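Local structure of high-affinity zinc uptake system protein znuA (Streptococcus suis, 3MFQ) at residues 147-150 against 151-155. The protein binds zinc through three histidines and one aspartate, and probably serves as the metal-capturing component of a zinc uptake system. Sequence-based numbering, arbitrary orientation.
Sequences DLHA and WVEKE
L148 and V152, one helical turn apart on helix 131-156, form the packed side of this local contact. Their side chains cross at a slant, CD1 of L148 lying 4.1 Å from CG2 of V152 and 4.4 Å from CE3 of W151. CG2 of V152 also sits at the edge of the indole, in its plane. With CG anti to the backbone N (chi1 -177°), the W151 indole leans toward the next turn, where OE1 of E155 lies over one face, 3.6 Å above the ring plane and offset toward the rim. V274 of helix 266-281 meets both W151 and V152, and K271 makes a cation-pi contact with the indole. The polar flank is looser: H149 and E153 run side by side, ring and carboxylate planes 60° apart, with NE2 of H149 3.8 Å from OE2 of E153; Y180 adjoins both. A150 and K154 occupy the exposed side, joined through their backbones by K154 N to A150 O at 3.1 Å. Equivalent i to i+4 bonds include V152 N to L148 O at 2.9 Å, nearly linear at 164°. The arrangement is that of an amphipathic alpha-helix near its C-terminal end, its apolar stripe laid against helix 266-281.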
loop_
_atom_site.group_PDB
_atom_site.type_symbol
_atom_site.label_atom_id
_atom_site.label_comp_id
_atom_site.label_asym_id
_atom_site.label_seq_id
_atom_site.Cartn_x
_atom_site.Cartn_y
_atom_site.Cartn_z
ATOM N N ASP A 147 3.623 -11.436 14.421
ATOM C CA ASP A 147 2.356 -12.086 14.733
ATOM C C ASP A 147 1.373 -11.893 13.587
ATOM O O ASP A 147 0.626 -12.806 13.234
ATOM C CB ASP A 147 1.769 -11.513 16.026
ATOM C CG ASP A 147 2.723 -11.625 17.202
ATOM O OD1 ASP A 147 2.484 -10.952 18.226
ATOM O OD2 ASP A 147 3.713 -12.380 17.104
ATOM N N LEU A 148 1.383 -10.695 13.010
ATOM C CA LEU A 148 0.504 -10.363 11.896
ATOM C C LEU A 148 0.704 -11.300 10.709
ATOM O O LEU A 148 -0.264 -11.787 10.124
ATOM C CB LEU A 148 0.723 -8.913 11.461
ATOM C CG LEU A 148 -0.045 -8.464 10.216
ATOM C CD1 LEU A 148 -1.542 -8.661 10.401
ATOM C CD2 LEU A 148 0.272 -7.013 9.874
ATOM N N HIS A 149 1.960 -11.549 10.354
ATOM C CA HIS A 149 2.269 -12.413 9.223
ATOM C C HIS A 149 1.693 -13.808 9.432
ATOM O O HIS A 149 1.205 -14.435 8.493
ATOM C CB HIS A 149 3.777 -12.493 8.990
ATOM C CG HIS A 149 4.158 -13.263 7.762
ATOM N ND1 HIS A 149 4.453 -12.652 6.562
ATOM C CD2 HIS A 149 4.284 -14.594 7.547
ATOM C CE1 HIS A 149 4.748 -13.573 5.661
ATOM N NE2 HIS A 149 4.652 -14.760 6.234
ATOM N N ALA A 150 1.751 -14.288 10.669
ATOM C CA ALA A 150 1.199 -15.594 11.006
ATOM C C ALA A 150 -0.321 -15.573 10.901
ATOM O O ALA A 150 -0.938 -16.559 10.504
ATOM C CB ALA A 150 1.633 -16.008 12.400
ATOM N N TRP A 151 -0.916 -14.439 11.257
ATOM C CA TRP A 151 -2.363 -14.276 11.208
ATOM C C TRP A 151 -2.868 -14.342 9.775
ATOM O O TRP A 151 -3.839 -15.039 9.480
ATOM C CB TRP A 151 -2.761 -12.942 11.839
ATOM C CG TRP A 151 -4.241 -12.704 11.897
ATOM C CD1 TRP A 151 -5.083 -13.029 12.921
ATOM C CD2 TRP A 151 -5.052 -12.078 10.897
ATOM N NE1 TRP A 151 -6.367 -12.649 12.619
ATOM C CE2 TRP A 151 -6.375 -12.064 11.380
ATOM C CE3 TRP A 151 -4.788 -11.531 9.637
ATOM C CZ2 TRP A 151 -7.431 -11.524 10.650
ATOM C CZ3 TRP A 151 -5.837 -10.997 8.914
ATOM C CH2 TRP A 151 -7.142 -10.997 9.422
ATOM N N VAL A 152 -2.206 -13.607 8.887
ATOM C CA VAL A 152 -2.590 -13.568 7.482
ATOM C C VAL A 152 -2.512 -14.957 6.866
ATOM O O VAL A 152 -3.420 -15.383 6.153
ATOM C CB VAL A 152 -1.685 -12.622 6.676
ATOM C CG1 VAL A 152 -2.103 -12.614 5.218
ATOM C CG2 VAL A 152 -1.736 -11.222 7.258
ATOM N N GLU A 153 -1.419 -15.656 7.151
ATOM C CA GLU A 153 -1.219 -17.015 6.662
ATOM C C GLU A 153 -2.365 -17.936 7.064
ATOM O O GLU A 153 -3.032 -18.518 6.211
ATOM C CB GLU A 153 0.110 -17.579 7.174
ATOM C CG GLU A 153 1.343 -17.053 6.450
ATOM C CD GLU A 153 1.501 -17.638 5.053
ATOM O OE1 GLU A 153 0.591 -18.365 4.597
ATOM O OE2 GLU A 153 2.540 -17.371 4.410
ATOM N N LYS A 154 -2.585 -18.071 8.367
ATOM C CA LYS A 154 -3.660 -18.916 8.868
ATOM C C LYS A 154 -4.992 -18.471 8.281
ATOM O O LYS A 154 -5.857 -19.291 7.980
ATOM C CB LYS A 154 -3.709 -18.875 10.399
ATOM C CG LYS A 154 -4.848 -19.681 11.018
ATOM C CD LYS A 154 -4.635 -19.904 12.513
ATOM C CE LYS A 154 -3.396 -20.752 12.785
ATOM N NZ LYS A 154 -2.989 -20.722 14.221
ATOM N N GLU A 155 -5.143 -17.163 8.108
ATOM C CA GLU A 155 -6.390 -16.598 7.616
ATOM C C GLU A 155 -6.619 -16.949 6.146
ATOM O O GLU A 155 -7.727 -17.307 5.747
ATOM C CB GLU A 155 -6.392 -15.080 7.809
ATOM C CG GLU A 155 -7.776 -14.447 7.811
ATOM C CD GLU A 155 -8.529 -14.673 9.109
ATOM O OE1 GLU A 155 -7.921 -15.173 10.078
ATOM O OE2 GLU A 155 -9.733 -14.343 9.160
#